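Side-chain contacts in UDP-N-Acetylenolpyruvylglucosamine Reductase (Thermus caldophilus, PDB 2GQT), which catalyses the FAD-dependent reduction of enolpyruvyl-UDP-N-acetylglucosamine by NADPH, giving UDP-N-acetylmuramate for construction of the bacterial cell wall: residues A[82-87]-A[100-105]; A[121-126]-A[150-155]; A[32-37]-A[132-137]. All coordinates share one frame; numbering follows the deposited sequence.

Contact 1: residues A[82-87]-A[100-105]. With FAD (flavin-adenine dinucleotide), chain C.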
loop_
_atom_site.group_PDB
_atom_site.type_symbol
_atom_site.label_atom_id
_atom_site.label_comp_id
_atom_site.label_asym_id
_atom_site.label_seq_id
_atom_site.Cartn_x
_atom_site.Cartn_y
_atom_site.Cartn_z
ATOM N N THR A 82 -7.411 -5.823 -7.252
ATOM C CA THR A 82 -6.896 -5.204 -8.468
ATOM C C THR A 82 -5.753 -4.254 -8.116
ATOM O O THR A 82 -5.835 -3.537 -7.109
ATOM C CB THR A 82 -8.011 -4.416 -9.198
ATOM O OG1 THR A 82 -9.155 -5.258 -9.378
ATOM C CG2 THR A 82 -7.537 -3.886 -10.550
ATOM N N LEU A 83 -4.705 -4.229 -8.937
ATOM C CA LEU A 83 -3.600 -3.302 -8.724
ATOM C C LEU A 83 -3.956 -1.884 -9.137
ATOM O O LEU A 83 -4.416 -1.644 -10.267
ATOM C CB LEU A 83 -2.341 -3.778 -9.446
ATOM C CG LEU A 83 -1.650 -4.950 -8.736
ATOM C CD1 LEU A 83 -0.705 -5.669 -9.695
ATOM C CD2 LEU A 83 -0.933 -4.493 -7.463
ATOM N N LEU A 84 -3.734 -0.942 -8.221
ATOM C CA LEU A 84 -3.960 0.456 -8.507
ATOM C C LEU A 84 -3.162 0.944 -9.748
ATOM O O LEU A 84 -3.705 1.675 -10.577
ATOM C CB LEU A 84 -3.693 1.302 -7.253
ATOM C CG LEU A 84 -4.030 2.790 -7.376
ATOM C CD1 LEU A 84 -5.509 3.013 -7.705
ATOM C CD2 LEU A 84 -3.653 3.485 -6.076
ATOM N N PRO A 85 -1.876 0.549 -9.900
ATOM C CA PRO A 85 -1.187 0.972 -11.125
ATOM C C PRO A 85 -1.864 0.542 -12.429
ATOM O O PRO A 85 -1.766 1.265 -13.428
ATOM C CB PRO A 85 0.200 0.333 -10.983
ATOM C CG PRO A 85 0.403 0.195 -9.511
ATOM C CD PRO A 85 -0.958 -0.140 -8.969
ATOM N N LEU A 86 -2.549 -0.598 -12.423
ATOM C CA LEU A 86 -3.320 -1.015 -13.586
ATOM C C LEU A 86 -4.467 -0.038 -13.834
ATOM O O LEU A 86 -4.668 0.428 -14.958
ATOM C CB LEU A 86 -3.853 -2.439 -13.395
ATOM C CG LEU A 86 -4.800 -2.942 -14.487
ATOM C CD1 LEU A 86 -4.115 -2.996 -15.862
ATOM C CD2 LEU A 86 -5.339 -4.297 -14.118
ATOM N N LEU A 87 -5.232 0.254 -12.783
ATOM C CA LEU A 87 -6.371 1.150 -12.915
ATOM C C LEU A 87 -5.974 2.548 -13.368
ATOM O O LEU A 87 -6.676 3.145 -14.180
ATOM C CB LEU A 87 -7.143 1.206 -11.612
ATOM C CG LEU A 87 -7.767 -0.122 -11.206
ATOM C CD1 LEU A 87 -8.184 -0.042 -9.768
ATOM C CD2 LEU A 87 -8.958 -0.495 -12.087
ATOM N N GLU A 100 -5.148 10.210 -11.741
ATOM C CA GLU A 100 -3.817 10.643 -12.163
ATOM C C GLU A 100 -2.872 10.887 -10.987
ATOM O O GLU A 100 -1.676 10.597 -11.069
ATOM C CB GLU A 100 -3.883 11.903 -13.026
ATOM C CG GLU A 100 -4.722 11.794 -14.278
ATOM C CD GLU A 100 -6.122 12.338 -14.096
ATOM O OE1 GLU A 100 -6.713 12.109 -13.027
ATOM O OE2 GLU A 100 -6.629 13.006 -15.027
ATOM N N GLY A 101 -3.416 11.428 -9.901
ATOM C CA GLY A 101 -2.627 11.735 -8.716
ATOM C C GLY A 101 -2.165 10.522 -7.930
ATOM O O GLY A 101 -1.419 10.653 -6.965
ATOM N N LEU A 102 -2.607 9.338 -8.356
ATOM C CA LEU A 102 -2.244 8.087 -7.686
ATOM C C LEU A 102 -1.170 7.326 -8.463
ATOM O O LEU A 102 -0.784 6.233 -8.067
ATOM C CB LEU A 102 -3.493 7.222 -7.474
ATOM C CG LEU A 102 -4.671 7.949 -6.815
ATOM C CD1 LEU A 102 -5.889 7.055 -6.746
ATOM C CD2 LEU A 102 -4.310 8.484 -5.425
ATOM N N LEU A 103 -0.686 7.904 -9.562
ATOM C CA LEU A 103 0.425 7.311 -10.295
ATOM C C LEU A 103 1.637 7.144 -9.392
ATOM O O LEU A 103 1.988 8.044 -8.616
ATOM C CB LEU A 103 0.786 8.175 -11.509
ATOM C CG LEU A 103 1.923 7.702 -12.424
ATOM C CD1 LEU A 103 1.557 6.399 -13.143
ATOM C CD2 LEU A 103 2.263 8.768 -13.446
ATOM N N GLY A 104 2.281 5.985 -9.502
ATOM C CA GLY A 104 3.496 5.726 -8.745
ATOM C C GLY A 104 3.271 5.096 -7.384
ATOM O O GLY A 104 4.230 4.842 -6.656
ATOM N N ILE A 105 2.014 4.806 -7.050
ATOM C CA ILE A 105 1.681 4.132 -5.795
ATOM C C ILE A 105 1.426 2.648 -6.078
ATOM O O ILE A 105 0.415 2.297 -6.683
ATOM C CB ILE A 105 0.446 4.751 -5.125
ATOM C CG1 ILE A 105 0.646 6.258 -4.936
ATOM C CG2 ILE A 105 0.184 4.048 -3.786
ATOM C CD1 ILE A 105 -0.562 6.994 -4.394
HETATM P PA FAD C . -0.089 -3.578 2.048
HETATM O O1A FAD C . 1.249 -2.999 2.246
HETATM O O2A FAD C . -0.235 -4.978 1.591
HETATM O O5B FAD C . -0.969 -3.421 3.359
HETATM C C5B FAD C . -1.026 -2.151 4.019
HETATM C C4B FAD C . -2.173 -2.135 5.006
HETATM O O4B FAD C . -3.411 -2.253 4.275
HETATM C C3B FAD C . -2.156 -3.293 6.014
HETATM O O3B FAD C . -2.742 -2.820 7.228
HETATM C C2B FAD C . -3.069 -4.315 5.349
HETATM O O2B FAD C . -3.656 -5.209 6.293
HETATM C C1B FAD C . -4.133 -3.409 4.767
HETATM N N9A FAD C . -4.901 -3.973 3.637
HETATM C C8A FAD C . -4.411 -4.391 2.459
HETATM N N7A FAD C . -5.421 -4.807 1.693
HETATM C C5A FAD C . -6.559 -4.627 2.372
HETATM C C6A FAD C . -7.913 -4.881 2.120
HETATM N N6A FAD C . -8.354 -5.392 0.963
HETATM N N1A FAD C . -8.811 -4.572 3.077
HETATM C C2A FAD C . -8.424 -4.058 4.253
HETATM N N3A FAD C . -7.151 -3.811 4.550
HETATM C C4A FAD C . -6.222 -4.100 3.617
HETATM N N1 FAD C . 1.817 5.662 -0.260
HETATM C C2 FAD C . 1.160 6.857 -0.465
HETATM O O2 FAD C . 0.201 7.151 0.234
HETATM N N3 FAD C . 1.607 7.736 -1.447
HETATM C C4 FAD C . 2.694 7.435 -2.258
HETATM O O4 FAD C . 3.055 8.236 -3.126
HETATM C C4X FAD C . 3.346 6.220 -2.050
HETATM N N5 FAD C . 4.447 5.882 -2.832
HETATM C C5X FAD C . 5.053 4.630 -2.660
HETATM C C6 FAD C . 6.112 4.272 -3.495
HETATM C C7 FAD C . 6.731 3.032 -3.363
HETATM C C7M FAD C . 7.885 2.656 -4.300
HETATM C C8 FAD C . 6.284 2.149 -2.374
HETATM C C8M FAD C . 6.957 0.779 -2.208
HETATM C C9 FAD C . 5.233 2.512 -1.536
HETATM C C9A FAD C . 4.606 3.751 -1.667
HETATM N N10 FAD C . 3.543 4.129 -0.829
HETATM C C10 FAD C . 2.904 5.346 -1.052
HETATM C "C1'" FAD C . 3.093 3.281 0.307
HETATM C "C2'" FAD C . 2.078 2.210 -0.125
HETATM O "O2'" FAD C . 2.144 1.986 -1.547
HETATM C "C3'" FAD C . 0.641 2.588 0.237
HETATM O "O3'" FAD C . 0.516 2.713 1.660
HETATM C "C4'" FAD C . -0.369 1.569 -0.308
HETATM O "O4'" FAD C . -1.692 2.081 -0.135
HETATM C "C5'" FAD C . -0.272 0.199 0.358
HETATM O "O5'" FAD C . -1.117 -0.681 -0.384
HETATM P P FAD C . -0.757 -2.234 -0.465
HETATM O O1P FAD C . -1.831 -2.871 -1.250
HETATM O O2P FAD C . 0.654 -2.450 -0.853
HETATM O O3P FAD C . -0.974 -2.621 1.079
#

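Contact 2: residues A[121-126]-A[150-155]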
loop_
_atom_site.group_PDB
_atom_site.type_symbol
_atom_site.label_atom_id
_atom_site.label_comp_id
_atom_site.label_asym_id
_atom_site.label_seq_id
_atom_site.Cartn_x
_atom_site.Cartn_y
_atom_site.Cartn_z
ATOM N N PHE A 121 -1.176 15.673 -5.305
ATOM C CA PHE A 121 -2.144 15.842 -6.385
ATOM C C PHE A 121 -3.550 15.353 -6.042
ATOM O O PHE A 121 -4.548 15.906 -6.527
ATOM C CB PHE A 121 -1.621 15.172 -7.659
ATOM C CG PHE A 121 -0.236 15.622 -8.051
ATOM C CD1 PHE A 121 0.875 14.832 -7.766
ATOM C CD2 PHE A 121 -0.039 16.846 -8.688
ATOM C CE1 PHE A 121 2.158 15.247 -8.121
ATOM C CE2 PHE A 121 1.239 17.264 -9.048
ATOM C CZ PHE A 121 2.339 16.462 -8.767
ATOM N N GLY A 122 -3.626 14.327 -5.201
ATOM C CA GLY A 122 -4.889 13.684 -4.862
ATOM C C GLY A 122 -4.671 12.468 -3.989
ATOM O O GLY A 122 -3.542 11.985 -3.849
ATOM N N GLU A 123 -5.756 11.983 -3.396
ATOM C CA GLU A 123 -5.714 10.791 -2.553
ATOM C C GLU A 123 -6.833 9.829 -2.919
ATOM O O GLU A 123 -7.824 10.217 -3.545
ATOM C CB GLU A 123 -5.790 11.152 -1.069
ATOM C CG GLU A 123 -7.059 11.867 -0.671
ATOM C CD GLU A 123 -7.032 12.354 0.760
ATOM O OE1 GLU A 123 -8.122 12.412 1.366
ATOM O OE2 GLU A 123 -5.934 12.670 1.277
ATOM N N MET A 124 -6.671 8.577 -2.507
ATOM C CA MET A 124 -7.606 7.516 -2.857
ATOM C C MET A 124 -9.049 7.892 -2.538
ATOM O O MET A 124 -9.937 7.644 -3.344
ATOM C CB MET A 124 -7.212 6.203 -2.177
ATOM C CG MET A 124 -8.008 4.996 -2.650
ATOM S SD MET A 124 -7.618 4.557 -4.353
ATOM C CE MET A 124 -8.583 3.061 -4.528
ATOM N N ALA A 125 -9.276 8.512 -1.379
ATOM C CA ALA A 125 -10.618 8.911 -0.959
ATOM C C ALA A 125 -11.327 9.791 -1.989
ATOM O O ALA A 125 -12.535 9.664 -2.170
ATOM C CB ALA A 125 -10.565 9.608 0.389
ATOM N N ASP A 126 -10.570 10.664 -2.653
ATOM C CA ASP A 126 -11.098 11.571 -3.683
ATOM C C ASP A 126 -11.717 10.809 -4.846
ATOM O O ASP A 126 -12.597 11.330 -5.526
ATOM C CB ASP A 126 -9.997 12.478 -4.264
ATOM C CG ASP A 126 -9.327 13.369 -3.229
ATOM O OD1 ASP A 126 -9.986 13.801 -2.254
ATOM O OD2 ASP A 126 -8.124 13.665 -3.422
ATOM N N GLY A 150 -8.463 10.160 6.700
ATOM C CA GLY A 150 -7.593 11.273 7.055
ATOM C C GLY A 150 -6.350 11.138 6.201
ATOM O O GLY A 150 -6.302 10.317 5.278
ATOM N N TYR A 151 -5.334 11.932 6.499
ATOM C CA TYR A 151 -4.096 11.862 5.743
ATOM C C TYR A 151 -3.459 10.490 5.911
ATOM O O TYR A 151 -3.085 10.104 7.014
ATOM C CB TYR A 151 -3.144 12.972 6.170
ATOM C CG TYR A 151 -1.924 13.064 5.297
ATOM C CD1 TYR A 151 -1.975 13.726 4.071
ATOM C CD2 TYR A 151 -0.720 12.482 5.689
ATOM C CE1 TYR A 151 -0.855 13.811 3.260
ATOM C CE2 TYR A 151 0.411 12.566 4.881
ATOM C CZ TYR A 151 0.328 13.228 3.670
ATOM O OH TYR A 151 1.441 13.319 2.872
ATOM N N ARG A 152 -3.391 9.747 4.802
ATOM C CA ARG A 152 -2.852 8.381 4.757
ATOM C C ARG A 152 -3.443 7.485 5.864
ATOM O O ARG A 152 -2.765 6.645 6.450
ATOM C CB ARG A 152 -1.311 8.402 4.752
ATOM C CG ARG A 152 -0.728 9.419 3.747
ATOM C CD ARG A 152 -1.353 9.294 2.357
ATOM N NE ARG A 152 -1.608 10.587 1.712
ATOM C CZ ARG A 152 -2.794 11.194 1.647
ATOM N NH1 ARG A 152 -3.881 10.649 2.193
ATOM N NH2 ARG A 152 -2.891 12.363 1.024
ATOM N N LYS A 153 -4.736 7.665 6.124
ATOM C CA LYS A 153 -5.411 6.964 7.210
ATOM C C LYS A 153 -6.880 6.688 6.859
ATOM O O LYS A 153 -7.510 7.453 6.123
ATOM C CB LYS A 153 -5.298 7.784 8.511
ATOM C CG LYS A 153 -6.008 7.202 9.743
ATOM C CD LYS A 153 -7.415 7.746 9.884
ATOM C CE LYS A 153 -7.408 9.056 10.620
ATOM N NZ LYS A 153 -6.372 9.970 10.066
ATOM N N SER A 154 -7.396 5.579 7.396
ATOM C CA SER A 154 -8.822 5.266 7.393
ATOM C C SER A 154 -9.225 4.754 8.775
ATOM O O SER A 154 -8.375 4.446 9.606
ATOM C CB SER A 154 -9.155 4.204 6.332
ATOM O OG SER A 154 -8.554 2.962 6.642
ATOM N N HIS A 155 -10.531 4.648 8.989
ATOM C CA HIS A 155 -11.092 4.002 10.172
ATOM C C HIS A 155 -12.147 3.025 9.672
ATOM O O HIS A 155 -13.348 3.298 9.705
ATOM C CB HIS A 155 -11.692 5.048 11.130
ATOM C CG HIS A 155 -12.024 4.529 12.495
ATOM N ND1 HIS A 155 -11.126 3.832 13.275
ATOM C CD2 HIS A 155 -13.144 4.667 13.245
ATOM C CE1 HIS A 155 -11.691 3.533 14.432
ATOM N NE2 HIS A 155 -12.918 4.025 14.436
#

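Contact 3: residues A[32-37]-A[132-137]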
loop_
_atom_site.group_PDB
_atom_site.type_symbol
_atom_site.label_atom_id
_atom_site.label_comp_id
_atom_site.label_asym_id
_atom_site.label_seq_id
_atom_site.Cartn_x
_atom_site.Cartn_y
_atom_site.Cartn_z
ATOM N N GLU A 32 -17.682 -16.937 -0.722
ATOM C CA GLU A 32 -17.737 -18.084 0.189
ATOM C C GLU A 32 -16.370 -18.460 0.757
ATOM O O GLU A 32 -16.254 -18.802 1.933
ATOM C CB GLU A 32 -18.411 -19.295 -0.476
ATOM C CG GLU A 32 -19.921 -19.151 -0.642
ATOM C CD GLU A 32 -20.626 -18.841 0.672
ATOM O OE1 GLU A 32 -20.392 -19.561 1.669
ATOM O OE2 GLU A 32 -21.409 -17.870 0.708
ATOM N N GLU A 33 -15.333 -18.377 -0.074
ATOM C CA GLU A 33 -13.973 -18.625 0.387
ATOM C C GLU A 33 -13.537 -17.554 1.393
ATOM O O GLU A 33 -12.885 -17.870 2.382
ATOM C CB GLU A 33 -13.000 -18.720 -0.794
ATOM C CG GLU A 33 -13.123 -20.037 -1.585
ATOM C CD GLU A 33 -12.252 -20.083 -2.833
ATOM O OE1 GLU A 33 -12.366 -21.053 -3.617
ATOM O OE2 GLU A 33 -11.450 -19.154 -3.045
ATOM N N LEU A 34 -13.922 -16.300 1.155
ATOM C CA LEU A 34 -13.643 -15.220 2.117
ATOM C C LEU A 34 -14.323 -15.460 3.468
ATOM O O LEU A 34 -13.701 -15.270 4.515
ATOM C CB LEU A 34 -14.043 -13.852 1.560
ATOM C CG LEU A 34 -13.617 -12.659 2.427
ATOM C CD1 LEU A 34 -12.106 -12.640 2.662
ATOM C CD2 LEU A 34 -14.082 -11.362 1.811
ATOM N N LYS A 35 -15.587 -15.885 3.439
ATOM C CA LYS A 35 -16.335 -16.189 4.666
ATOM C C LYS A 35 -15.629 -17.264 5.489
ATOM O O LYS A 35 -15.549 -17.160 6.716
ATOM C CB LYS A 35 -17.780 -16.590 4.346
ATOM C CG LYS A 35 -18.656 -15.406 3.949
ATOM C CD LYS A 35 -19.882 -15.822 3.150
ATOM C CE LYS A 35 -21.105 -16.017 4.024
ATOM N NZ LYS A 35 -22.303 -16.271 3.178
ATOM N N ARG A 36 -15.085 -18.268 4.802
ATOM C CA ARG A 36 -14.358 -19.360 5.445
ATOM C C ARG A 36 -12.997 -18.926 6.005
ATOM O O ARG A 36 -12.652 -19.255 7.140
ATOM C CB ARG A 36 -14.197 -20.548 4.485
ATOM C CG ARG A 36 -13.405 -21.711 5.059
ATOM C CD ARG A 36 -12.943 -22.668 3.981
ATOM N NE ARG A 36 -11.691 -23.317 4.370
ATOM C CZ ARG A 36 -10.859 -23.930 3.533
ATOM N NH1 ARG A 36 -11.124 -23.988 2.232
ATOM N NH2 ARG A 36 -9.750 -24.483 4.001
ATOM N N ALA A 37 -12.232 -18.180 5.210
ATOM C CA ALA A 37 -10.904 -17.729 5.624
ATOM C C ALA A 37 -10.949 -16.865 6.889
ATOM O O ALA A 37 -10.021 -16.897 7.693
ATOM C CB ALA A 37 -10.234 -16.968 4.492
ATOM N N GLU A 132 -17.245 -1.540 -0.744
ATOM C CA GLU A 132 -17.774 -2.737 -0.099
ATOM C C GLU A 132 -16.746 -3.216 0.917
ATOM O O GLU A 132 -15.562 -3.362 0.590
ATOM C CB GLU A 132 -18.075 -3.835 -1.115
ATOM C CG GLU A 132 -18.766 -5.042 -0.511
ATOM C CD GLU A 132 -18.999 -6.133 -1.529
ATOM O OE1 GLU A 132 -20.159 -6.330 -1.953
ATOM O OE2 GLU A 132 -18.018 -6.791 -1.905
ATOM N N VAL A 133 -17.197 -3.431 2.152
ATOM C CA VAL A 133 -16.337 -3.906 3.233
ATOM C C VAL A 133 -16.975 -5.148 3.857
ATOM O O VAL A 133 -18.167 -5.146 4.184
ATOM C CB VAL A 133 -16.129 -2.831 4.329
ATOM C CG1 VAL A 133 -15.201 -3.343 5.427
ATOM C CG2 VAL A 133 -15.581 -1.546 3.743
ATOM N N PHE A 134 -16.178 -6.198 3.997
ATOM C CA PHE A 134 -16.604 -7.417 4.647
ATOM C C PHE A 134 -16.156 -7.352 6.100
ATOM O O PHE A 134 -14.968 -7.223 6.395
ATOM C CB PHE A 134 -15.980 -8.629 3.947
ATOM C CG PHE A 134 -16.370 -9.941 4.556
ATOM C CD1 PHE A 134 -15.580 -10.545 5.522
ATOM C CD2 PHE A 134 -17.544 -10.567 4.173
ATOM C CE1 PHE A 134 -15.961 -11.761 6.097
ATOM C CE2 PHE A 134 -17.928 -11.771 4.736
ATOM C CZ PHE A 134 -17.132 -12.369 5.690
ATOM N N HIS A 135 -17.120 -7.417 7.010
ATOM C CA HIS A 135 -16.829 -7.438 8.436
ATOM C C HIS A 135 -17.981 -8.092 9.180
ATOM O O HIS A 135 -19.117 -8.073 8.710
ATOM C CB HIS A 135 -16.526 -6.027 8.978
ATOM C CG HIS A 135 -17.670 -5.055 8.890
ATOM N ND1 HIS A 135 -18.507 -4.787 9.954
ATOM C CD2 HIS A 135 -18.059 -4.224 7.896
ATOM C CE1 HIS A 135 -19.390 -3.869 9.599
ATOM N NE2 HIS A 135 -19.137 -3.508 8.355
ATOM N N ASP A 136 -17.673 -8.674 10.340
ATOM C CA ASP A 136 -18.667 -9.385 11.148
ATOM C C ASP A 136 -19.427 -10.413 10.313
ATOM O O ASP A 136 -20.636 -10.566 10.458
ATOM C CB ASP A 136 -19.644 -8.402 11.815
ATOM C CG ASP A 136 -18.942 -7.336 12.633
ATOM O OD1 ASP A 136 -18.094 -7.687 13.472
ATOM O OD2 ASP A 136 -19.238 -6.140 12.424
ATOM N N GLY A 137 -18.707 -11.100 9.426
ATOM C CA GLY A 137 -19.284 -12.167 8.616
ATOM C C GLY A 137 -20.183 -11.758 7.456
ATOM O O GLY A 137 -20.806 -12.617 6.833
#

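Contact 1: residues A[82-87]-A[100-105]
L84, in the first turn of helix 84-93, meets L102 and I105 mainly by apolar contact. Its CD2 methyl lies 4.0 Å from CB of L102, at the base of that side chain, while CD1 comes to 4.2 Å from L102 CD1, and the two leucines cross at about a right angle. The same L84 CD2 stands 4.4 Å from CB of I105, so one methyl serves both neighbours. It gets there because L84 carries CG anti to the backbone N (chi1 -174°), which lays the fork against the loop. L84 is also touched by A112 of helix 109-114. A second kind of contact is backbone to ring: CG of P85 rests 3.5 Å from the carbonyl O of I105. No hydrogen bond joins the two segments. The loop is shaped instead by a type II beta turn from L102 to I105, with G104 at a backbone conformation that calls for glycine, and it illustrates how a turn in an FAD-binding domain can offer a hydrophobic residue to the cofactor. Against the flavin, I105 lays CG1 3.6 Å from FAD C4, while CD1 lies 3.7 Å from FAD N3 and CG2 meets the ribityl O2' at 3.6 Å.

Contact 2: residues A[121-126]-A[150-155]
E123 receives R152 end-on, NH1 and NH2 both closing on the single oxygen OE2. The NH1 bond is 3.0 Å to E123 OE2 and the NH2 bond 3.1 Å to the same atom, with N-H...O angles of 149° and 146°. OE2 lies in the guanidinium plane, yet the carboxylate is turned 81° from it; NH2 meets OE2 on its anti lone pair, NH1 from above the carboxylate plane. R152, probably an active-site residue, also touches FAD, so this salt bridge is a second-shell grip on a residue at the flavin. Both groups are held further. CD1 of Y151 sits 3.4 Å above one face of the R152 guanidinium, offset toward its rim, and bends at chi2 and chi3 bring that group round to E123, although CB of R152 points away. E123 OE1 is taken by N116 ND2, and the backbone N of E123 is tied to D126 OD2 at 2.9 Å. N116 also binds the carbonyl O of G150, bridging the two segments. Segment 121-126 includes the short, weakly bonded strand 122-123, paired with strand 118-119; M124 packs on helix 109-114, while R152 rides in the loop between strands 138-142 and 161-171.

Contact 3: residues A[32-37]-A[132-137]
The ring of F134 has L34 over one face: its CD2 methyl lies 4.3 Å from the ring centroid, 27° off the normal, a CH-pi contact displaced toward the root of the ring, where CG of F134 is 3.8 Å from L34 CD2. F139 of the adjacent strand meets this ring edge-to-face. At the far end, K35 presents its CG obliquely, 3.8 Å from F134 CE2, so aliphatic lysine chain and leucine methyl grip opposite ends of the phenylalanine. The other flat group, the H135 ring, stands apart from the helix; at its edge ND1 donates to D136 OD2 at 2.9 Å, meeting the carboxylate from above its plane, and NE2 is hydrogen-bonded to Y142 OH.

F134 projects toward the helix with CG anti to the backbone N (chi1 -180°), and it slides past L34, which points the opposite way. Replacing F134 by an alanine would probably open a gap beneath the helix, leaving the L34 methyl without its ring face and K35 CG without the ring it lies against. The charged end of K35 turns elsewhere: a bend at chi3 carries NZ to E32 OE2, 3.1 Å away, in a salt bridge one helical turn back along its own helix. The aliphatic part of a lysine can thus lie against a ring while its amine pairs with a carboxylate.

T163 of strand 161-171 touches both L34 and F134, and V28 of strand 22-28, in the mixed sheet, touches L34. Here a helix packs on a beta hairpin: strands 128-135 and 138-142 pair antiparallel around D136 and G137, whose positive phi angles fit a type I' turn. Within the FAD-binding domain, helix 31-37 thus lies between strand 22-28 of the mixed sheet and this hairpin of the antiparallel sheet.

Starting from the N terminus, contact 3 opens first, at helix 31-37, and closes almost a hundred residues later on strand 128-135. Contact 1 is nested wholly within that loop, making a short closure of its own between the start of helix 84-93 and the turn ahead of helix 109-114. Contact 2 opens at 121-126, still inside the large loop, but closes beyond it at 150-155, so contacts 2 and 3 cross. Contacts 1 and 2 follow in series and touch: L102 CD2 lies 3.8 Å from M124 N. Both lie beside FAD, touched by I105 and R152, while contact 3, its centre about 24 Å from that of contact 2, links an early helix to the antiparallel sheet.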